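Local atomic coordinates of hypothetical protein MM_2497 (Methanosarcina mazei, PDB entry 2I5E), a protein that probably activates (2S)-2-phospholactate with GTP, forming (2S)-lactyl-2-diphospho-5'-guanosine and diphosphate in the biosynthesis of coenzyme F420. Residues 6-11 with 94-99; 52-57 with 68-73. All blocks are in the same frame, centred on the assembly; numbering follows the deposited sequence.

Contact 1: residues 6-11 with 94-99; sequences AVIPYK and VMADLP. With PEG (di(hydroxyethyl)ether), chain F.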
ATOM      1  N   ALA A   6       3.703 -16.258  17.930  1.00 40.38           N
ATOM      2  CA  ALA A   6       3.362 -15.834  16.593  1.00 37.14           C
ATOM      3  C   ALA A   6       2.959 -17.074  15.852  1.00 35.31           C
ATOM      4  O   ALA A   6       3.684 -18.060  15.955  1.00 34.08           O
ATOM      5  CB  ALA A   6       4.526 -15.100  15.894  1.00 36.61           C
ATOM      6  N   VAL A   7       1.860 -16.961  15.065  1.00 32.10           N
ATOM      7  CA  VAL A   7       1.244 -18.014  14.243  1.00 30.43           C
ATOM      8  C   VAL A   7       1.093 -17.537  12.775  1.00 30.74           C
ATOM      9  O   VAL A   7       0.803 -16.330  12.495  1.00 29.46           O
ATOM     10  CB  VAL A   7      -0.104 -18.475  14.884  1.00 29.87           C
ATOM     11  CG1 VAL A   7      -1.232 -17.452  14.790  1.00 27.56           C
ATOM     12  CG2 VAL A   7      -0.586 -19.805  14.406  1.00 30.38           C
ATOM     13  N   ILE A   8       1.368 -18.457  11.864  1.00 29.40           N
ATOM     14  CA  ILE A   8       1.288 -18.260  10.420  1.00 31.41           C
ATOM     15  C   ILE A   8       0.367 -19.345   9.898  1.00 30.99           C
ATOM     16  O   ILE A   8       0.699 -20.470   9.942  1.00 32.82           O
ATOM     17  CB  ILE A   8       2.678 -18.435   9.658  1.00 31.89           C
ATOM     18  CG1 ILE A   8       3.791 -17.471  10.164  1.00 32.47           C
ATOM     19  CG2 ILE A   8       2.539 -18.298   8.162  1.00 25.39           C
ATOM     20  CD1 ILE A   8       5.159 -18.036   9.892  1.00 34.38           C
ATOM     21  N   PRO A   9      -0.846 -18.990   9.504  1.00 32.03           N
ATOM     22  CA  PRO A   9      -1.775 -19.857   8.739  1.00 32.62           C
ATOM     23  C   PRO A   9      -1.169 -20.195   7.370  1.00 33.30           C
ATOM     24  O   PRO A   9      -0.747 -19.299   6.619  1.00 35.14           O
ATOM     25  CB  PRO A   9      -3.037 -18.967   8.600  1.00 33.64           C
ATOM     26  CG  PRO A   9      -2.583 -17.536   8.897  1.00 31.19           C
ATOM     27  CD  PRO A   9      -1.368 -17.635   9.786  1.00 29.64           C
ATOM     28  N   TYR A  10      -1.037 -21.462   7.042  1.00 33.79           N
ATOM     29  CA  TYR A  10      -0.332 -21.854   5.815  1.00 33.27           C
ATOM     30  C   TYR A  10      -0.883 -23.184   5.257  1.00 34.84           C
ATOM     31  O   TYR A  10      -1.074 -24.146   5.999  1.00 35.70           O
ATOM     32  CB  TYR A  10       1.161 -22.023   6.099  1.00 32.97           C
ATOM     33  CG  TYR A  10       1.990 -22.422   4.924  1.00 33.40           C
ATOM     34  CD1 TYR A  10       2.157 -21.538   3.818  1.00 27.88           C
ATOM     35  CD2 TYR A  10       2.636 -23.688   4.883  1.00 32.41           C
ATOM     36  CE1 TYR A  10       2.903 -21.877   2.733  1.00 30.65           C
ATOM     37  CE2 TYR A  10       3.408 -24.034   3.771  1.00 31.50           C
ATOM     38  CZ  TYR A  10       3.545 -23.104   2.719  1.00 32.62           C
ATOM     39  OH  TYR A  10       4.272 -23.399   1.632  1.00 34.90           O
ATOM     40  N   LYS A  11      -1.104 -23.257   3.950  1.00 35.47           N
ATOM     41  CA  LYS A  11      -1.404 -24.532   3.273  1.00 37.45           C
ATOM     42  C   LYS A  11      -0.702 -24.474   1.935  1.00 36.90           C
ATOM     43  O   LYS A  11      -1.076 -23.650   1.074  1.00 36.56           O
ATOM     44  CB  LYS A  11      -2.948 -24.730   3.151  1.00 36.31           C
ATOM     45  CG  LYS A  11      -3.509 -25.802   2.142  1.00 39.71           C
ATOM     46  CD  LYS A  11      -5.052 -26.055   2.446  1.00 40.05           C
ATOM     47  CE  LYS A  11      -5.938 -26.892   1.469  1.00 40.14           C
ATOM     48  NZ  LYS A  11      -5.229 -28.051   0.970  1.00 42.28           N
ATOM     49  N   VAL A  94       0.343 -13.670  11.511  1.00 28.05           N
ATOM     50  CA  VAL A  94       0.882 -13.058  10.314  1.00 28.80           C
ATOM     51  C   VAL A  94       0.649 -13.967   9.097  1.00 27.19           C
ATOM     52  O   VAL A  94       0.989 -15.103   9.132  1.00 29.26           O
ATOM     53  CB  VAL A  94       2.433 -12.838  10.414  1.00 30.14           C
ATOM     54  CG1 VAL A  94       2.926 -11.833   9.426  1.00 28.05           C
ATOM     55  CG2 VAL A  94       2.905 -12.487  11.742  1.00 34.47           C
HETATM   56  N   MSE A  95       0.138 -13.436   7.990  1.00 26.31           N
HETATM   57  CA  MSE A  95      -0.000 -14.213   6.777  1.00 24.20           C
HETATM   58  C   MSE A  95       1.318 -14.637   6.192  1.00 25.60           C
HETATM   59  O   MSE A  95       2.268 -13.933   6.317  1.00 22.84           O
HETATM   60  CB  MSE A  95      -0.784 -13.389   5.793  1.00 24.95           C
HETATM   61  CG  MSE A  95      -2.208 -12.992   6.465  1.00 27.38           C
HETATM   62 SE   MSE A  95      -2.867 -14.189   7.976  0.80 44.52          SE
HETATM   63  CE  MSE A  95      -3.546 -14.811   6.558  1.00 15.86           C
ATOM     64  N   ALA A  96       1.318 -15.722   5.399  1.00 28.21           N
ATOM     65  CA  ALA A  96       2.575 -16.305   4.860  1.00 29.63           C
ATOM     66  C   ALA A  96       2.977 -15.649   3.502  1.00 30.94           C
ATOM     67  O   ALA A  96       3.884 -16.135   2.875  1.00 28.80           O
ATOM     68  CB  ALA A  96       2.349 -17.763   4.667  1.00 29.80           C
ATOM     69  N   ASP A  97       2.198 -14.642   3.021  1.00 27.54           N
ATOM     70  CA  ASP A  97       2.357 -14.071   1.726  1.00 27.71           C
ATOM     71  C   ASP A  97       2.817 -12.624   1.716  1.00 28.09           C
ATOM     72  O   ASP A  97       2.382 -11.806   0.870  1.00 26.30           O
ATOM     73  CB  ASP A  97       1.068 -14.266   0.884  1.00 30.13           C
ATOM     74  CG  ASP A  97      -0.143 -13.645   1.500  1.00 29.00           C
ATOM     75  OD1 ASP A  97      -0.042 -13.145   2.625  1.00 25.34           O
ATOM     76  OD2 ASP A  97      -1.198 -13.625   0.827  1.00 34.87           O
ATOM     77  N   LEU A  98       3.693 -12.307   2.688  1.00 25.92           N
ATOM     78  CA  LEU A  98       4.136 -10.970   2.921  1.00 28.91           C
ATOM     79  C   LEU A  98       5.684 -10.919   2.728  1.00 28.82           C
ATOM     80  O   LEU A  98       6.385 -10.764   3.678  1.00 26.08           O
ATOM     81  CB  LEU A  98       3.719 -10.553   4.363  1.00 27.29           C
ATOM     82  CG  LEU A  98       2.182 -10.742   4.742  1.00 30.38           C
ATOM     83  CD1 LEU A  98       1.894 -10.238   6.105  1.00 24.27           C
ATOM     84  CD2 LEU A  98       1.255 -10.018   3.823  1.00 23.15           C
ATOM     85  N   PRO A  99       6.175 -11.043   1.493  1.00 31.27           N
ATOM     86  CA  PRO A  99       7.607 -11.042   1.286  1.00 32.96           C
ATOM     87  C   PRO A  99       8.336  -9.671   1.459  1.00 34.75           C
ATOM     88  O   PRO A  99       9.571  -9.633   1.411  1.00 36.97           O
ATOM     89  CB  PRO A  99       7.733 -11.620  -0.124  1.00 31.07           C
ATOM     90  CG  PRO A  99       6.563 -11.000  -0.820  1.00 29.03           C
ATOM     91  CD  PRO A  99       5.465 -11.215   0.197  1.00 32.01           C
TER
HETATM   92  C1  PEG F 306      -0.821 -20.607   1.923  1.00 50.02           C
HETATM   93  O1  PEG F 306      -1.839 -20.499   2.934  1.00 54.32           O
HETATM   94  C2  PEG F 306      -0.989 -19.356   1.082  1.00 53.33           C
HETATM   95  O2  PEG F 306      -0.063 -18.351   1.529  1.00 47.78           O
HETATM   96  C3  PEG F 306       1.153 -18.628   0.833  1.00 43.04           C
HETATM   97  C4  PEG F 306       2.249 -17.651   1.232  1.00 46.23           C
HETATM   98  O4  PEG F 306       3.550 -18.186   1.439  1.00 31.28           O
HETATM   99  O   HOH W   1      -1.435 -17.029   5.219  1.00 29.88           O
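With CG2 of Ile-8 anti to its backbone N (chi1 -58° for CG1), that methyl meets CB of Ala-96 at 3.5 Å. Selenomethionine Met-95 starts away from residues 6-11, but its chain is bent at chi2 (-23°) and chi3, and its end comes back: SE lies 3.5 Å from CG of Pro-9, the two side chains crossing at about a right angle. The ring atom CD1 of Tyr-10 comes to 3.9 Å from CB of Ala-96, an oblique approach, so this one methyl is touched by both Ile-8 and Tyr-10. A single direct backbone hydrogen bond joins the segments, Val-94 N to Val-7 O at 2.9 Å, nearly straight at 167°. Next to it CA of Ile-8 makes a CA-H...O contact with Val-94 O (3.4 Å). Where the strands end, a water replaces the direct link, donating to Pro-9 O and accepting from Ala-96 N. Helix 25-45 packs on Ile-8 and Tyr-10 through Leu-36, while Leu-76 of helix 76-86 touches Pro-9. Parallel strands 5-9 and 91-94, parting into loops at their C-terminal ends, are characteristic of the nucleotide-binding half of a GT-A-like fold, consistent with the family's GTP-dependent chemistry.

Contact 2: residues 52-57 with 68-73; sequences DILSPS and RVLLDE. With TRS (2-amino-2-hydroxymethyl-propane-1,3-diol), chain D.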
ATOM      1  N   ASP A  52       4.717 -20.560  15.424  1.00 38.23           N
ATOM      2  CA  ASP A  52       3.933 -21.718  15.022  1.00 37.73           C
ATOM      3  C   ASP A  52       3.444 -21.584  13.563  1.00 37.69           C
ATOM      4  O   ASP A  52       3.157 -20.459  13.063  1.00 38.62           O
ATOM      5  CB  ASP A  52       2.739 -21.815  15.972  1.00 37.23           C
ATOM      6  CG  ASP A  52       3.172 -21.804  17.447  1.00 41.06           C
ATOM      7  OD1 ASP A  52       4.124 -22.532  17.772  1.00 36.67           O
ATOM      8  OD2 ASP A  52       2.571 -21.084  18.266  1.00 39.19           O
ATOM      9  N   ILE A  53       3.277 -22.690  12.865  1.00 35.90           N
ATOM     10  CA  ILE A  53       2.736 -22.595  11.527  1.00 35.66           C
ATOM     11  C   ILE A  53       1.495 -23.360  11.675  1.00 35.73           C
ATOM     12  O   ILE A  53       1.572 -24.437  12.163  1.00 38.03           O
ATOM     13  CB  ILE A  53       3.664 -23.278  10.555  1.00 35.90           C
ATOM     14  CG1 ILE A  53       4.969 -22.513  10.477  1.00 36.63           C
ATOM     15  CG2 ILE A  53       3.024 -23.385   9.226  1.00 37.17           C
ATOM     16  CD1 ILE A  53       5.984 -23.225   9.699  1.00 43.26           C
ATOM     17  N   LEU A  54       0.329 -22.844  11.317  1.00 33.82           N
ATOM     18  CA  LEU A  54      -0.894 -23.606  11.525  1.00 34.66           C
ATOM     19  C   LEU A  54      -1.435 -24.026  10.150  1.00 35.78           C
ATOM     20  O   LEU A  54      -1.855 -23.187   9.323  1.00 36.38           O
ATOM     21  CB  LEU A  54      -1.860 -22.711  12.311  1.00 34.95           C
ATOM     22  CG  LEU A  54      -3.222 -23.223  12.752  1.00 37.06           C
ATOM     23  CD1 LEU A  54      -2.999 -24.161  13.957  1.00 34.59           C
ATOM     24  CD2 LEU A  54      -3.992 -22.009  13.135  1.00 31.60           C
ATOM     25  N   SER A  55      -1.365 -25.319   9.893  1.00 36.55           N
ATOM     26  CA  SER A  55      -1.514 -25.933   8.588  1.00 39.10           C
ATOM     27  C   SER A  55      -2.424 -27.175   8.727  1.00 42.15           C
ATOM     28  O   SER A  55      -2.380 -27.866   9.797  1.00 43.46           O
ATOM     29  CB  SER A  55      -0.135 -26.359   8.151  1.00 37.67           C
ATOM     30  OG  SER A  55      -0.173 -27.187   7.033  1.00 38.85           O
ATOM     31  N   PRO A  56      -3.266 -27.452   7.715  1.00 42.90           N
ATOM     32  CA  PRO A  56      -4.216 -28.595   7.814  1.00 43.96           C
ATOM     33  C   PRO A  56      -3.588 -29.961   7.513  1.00 44.34           C
ATOM     34  O   PRO A  56      -4.208 -31.021   7.755  1.00 43.85           O
ATOM     35  CB  PRO A  56      -5.304 -28.240   6.797  1.00 42.88           C
ATOM     36  CG  PRO A  56      -4.582 -27.457   5.691  1.00 44.29           C
ATOM     37  CD  PRO A  56      -3.405 -26.712   6.438  1.00 43.64           C
ATOM     38  N   SER A  57      -2.350 -29.912   7.007  1.00 46.22           N
ATOM     39  CA  SER A  57      -1.493 -31.078   6.758  1.00 45.98           C
ATOM     40  C   SER A  57      -0.017 -30.755   6.860  1.00 47.01           C
ATOM     41  O   SER A  57       0.425 -29.588   6.665  1.00 47.77           O
ATOM     42  CB  SER A  57      -1.730 -31.626   5.336  1.00 46.91           C
ATOM     43  OG  SER A  57      -0.676 -31.302   4.466  1.00 45.93           O
ATOM     44  N   ARG A  68       7.577 -24.374  14.904  1.00 46.46           N
ATOM     45  CA  ARG A  68       6.777 -25.521  15.290  1.00 46.92           C
ATOM     46  C   ARG A  68       5.526 -25.743  14.366  1.00 46.52           C
ATOM     47  O   ARG A  68       4.771 -24.838  14.129  1.00 47.08           O
ATOM     48  CB  ARG A  68       6.386 -25.379  16.763  1.00 47.70           C
ATOM     49  CG  ARG A  68       5.636 -26.569  17.280  1.00 51.55           C
ATOM     50  CD  ARG A  68       5.457 -26.520  18.756  1.00 57.63           C
ATOM     51  NE  ARG A  68       4.231 -25.857  19.205  1.00 61.79           N
ATOM     52  CZ  ARG A  68       4.166 -24.618  19.702  1.00 62.80           C
ATOM     53  NH1 ARG A  68       5.263 -23.868  19.797  1.00 63.73           N
ATOM     54  NH2 ARG A  68       3.003 -24.128  20.134  1.00 61.95           N
ATOM     55  N   VAL A  69       5.289 -26.945  13.889  1.00 44.57           N
ATOM     56  CA  VAL A  69       4.266 -27.141  12.941  1.00 45.02           C
ATOM     57  C   VAL A  69       3.109 -27.601  13.771  1.00 45.81           C
ATOM     58  O   VAL A  69       3.247 -28.517  14.569  1.00 46.13           O
ATOM     59  CB  VAL A  69       4.624 -28.190  11.840  1.00 45.29           C
ATOM     60  CG1 VAL A  69       3.408 -28.585  11.068  1.00 44.12           C
ATOM     61  CG2 VAL A  69       5.710 -27.657  10.834  1.00 43.80           C
ATOM     62  N   LEU A  70       1.966 -26.954  13.608  1.00 44.68           N
ATOM     63  CA  LEU A  70       0.783 -27.253  14.387  1.00 43.73           C
ATOM     64  C   LEU A  70      -0.281 -27.589  13.371  1.00 43.89           C
ATOM     65  O   LEU A  70      -0.533 -26.809  12.455  1.00 43.16           O
ATOM     66  CB  LEU A  70       0.358 -26.012  15.166  1.00 44.84           C
ATOM     67  CG  LEU A  70       0.808 -25.691  16.582  1.00 42.97           C
ATOM     68  CD1 LEU A  70       2.178 -25.280  16.530  1.00 43.28           C
ATOM     69  CD2 LEU A  70      -0.041 -24.561  16.982  1.00 42.88           C
ATOM     70  N   LEU A  71      -0.935 -28.713  13.529  1.00 43.12           N
ATOM     71  CA  LEU A  71      -1.867 -29.168  12.534  1.00 44.37           C
ATOM     72  C   LEU A  71      -3.293 -29.026  12.983  1.00 44.03           C
ATOM     73  O   LEU A  71      -3.644 -29.398  14.056  1.00 43.82           O
ATOM     74  CB  LEU A  71      -1.605 -30.613  12.157  1.00 46.13           C
ATOM     75  CG  LEU A  71      -0.228 -31.057  11.693  1.00 45.37           C
ATOM     76  CD1 LEU A  71      -0.192 -32.506  11.547  1.00 45.37           C
ATOM     77  CD2 LEU A  71       0.149 -30.411  10.436  1.00 45.49           C
ATOM     78  N   ASP A  72      -4.112 -28.477  12.121  1.00 43.48           N
ATOM     79  CA  ASP A  72      -5.469 -28.286  12.429  1.00 43.98           C
ATOM     80  C   ASP A  72      -6.190 -28.283  11.116  1.00 44.71           C
ATOM     81  O   ASP A  72      -6.087 -27.365  10.319  1.00 45.20           O
ATOM     82  CB  ASP A  72      -5.660 -26.969  13.209  1.00 42.80           C
ATOM     83  CG  ASP A  72      -7.081 -26.807  13.727  1.00 44.06           C
ATOM     84  OD1 ASP A  72      -7.996 -27.445  13.178  1.00 44.61           O
ATOM     85  OD2 ASP A  72      -7.291 -26.072  14.701  1.00 43.17           O
ATOM     86  N   GLU A  73      -6.927 -29.339  10.872  1.00 46.40           N
ATOM     87  CA  GLU A  73      -7.738 -29.429   9.670  1.00 47.48           C
ATOM     88  C   GLU A  73      -8.973 -28.506   9.628  1.00 46.44           C
ATOM     89  O   GLU A  73      -9.605 -28.469   8.616  1.00 45.90           O
ATOM     90  CB  GLU A  73      -8.182 -30.853   9.486  1.00 47.64           C
ATOM     91  CG  GLU A  73      -7.058 -31.863   9.848  1.00 53.61           C
ATOM     92  CD  GLU A  73      -7.599 -33.288   9.817  1.00 58.06           C
ATOM     93  OE1 GLU A  73      -7.367 -34.017  10.827  1.00 59.74           O
ATOM     94  OE2 GLU A  73      -8.283 -33.633   8.800  1.00 48.20           O
TER
HETATM   95  C   TRS D 304      -5.699 -23.543   9.186  1.00 45.76           C
HETATM   96  C1  TRS D 304      -4.791 -22.338   9.130  1.00 43.57           C
HETATM   97  C2  TRS D 304      -4.913 -24.769   9.603  1.00 45.16           C
HETATM   98  C3  TRS D 304      -6.309 -23.740   7.795  1.00 47.10           C
HETATM   99  N   TRS D 304      -6.701 -23.160  10.182  1.00 48.23           N
HETATM  100  O1  TRS D 304      -3.931 -22.645   8.083  1.00 40.58           O
HETATM  101  O2  TRS D 304      -5.350 -25.731   8.704  1.00 51.14           O
HETATM  102  O3  TRS D 304      -7.500 -24.450   7.757  1.00 44.67           O
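Asp-52 and Arg-68 lie side by side and point the same way, with the carboxylate oxygen OD1 over one face of the guanidinium and the two planes 70° apart. They form a salt bridge, although both OD1 and NH1 are crowded in the model and the exact spacing is doubtful. Beside this pair, CD1 of Leu-70 reaches CB of Asp-52 at 3.6 Å, laying hydrocarbon against the acid's stem. Further along the same face, CG of Leu-54 stands anti to the backbone N, and CD1 touches CB of Leu-70 (4.0 Å) and CB of Asp-72 (3.9 Å).

The backbone sets this register. Ile-53 N donates to Arg-68 O and Ile-53 O accepts from Leu-70 N, each at 2.9 Å; Ser-55 N then bonds Leu-70 O at 3.1 Å. Asp-72 N closes the ladder on Ser-55 O (3.0 Å), from 38° above the carbonyl plane, as the second strand gives way to loop. Strands 52-55 and 68-71 thus run parallel, their axes 28° apart.

Outside, Tyr-83 of helix 76-86 hydrogen-bonds OD2 of Asp-52 and packs on Leu-70, while OD1 of Asp-72 bonds Lys-74 N. A Tris molecule, probably from the crystallisation liquor, is modelled as donating to the carbonyls of Leu-54 and Asp-72, at spacings so short that their detail is doubtful. An alanine in place of Arg-68 would probably leave the OD1 side of Asp-52 without its positive mate, though Tyr-83 would still hold OD2. The chemistry thus implies an edge-strand pairing fixed mainly by main-chain bonds, with the buried charge of Asp-52 probably stabilised by the guanidinium at one oxygen and the tyrosine hydroxyl at the other.

Contact 1 is the more interior (centre about 4 Å from the chain's, four of seven touching residues buried, none exposed); contact 2 is nearer the surface (about 15 Å, three of twelve buried, two exposed), strand 68-71 being outermost in the sheet within this chain. Both belong to that sheet, where strands 5-9 and 50-55 are neighbours: Ala-6 O to Asp-52 N and Ile-8 O to Leu-54 N, each 2.8 Å, are probable hydrogen bonds. Contact 2 is nested within the loop closed by contact 1. Their chemistry follows position. The central pairing has mostly apolar side chains and a bridging water where strands become loops, whereas the outer one has a regular parallel ladder and an ion pair.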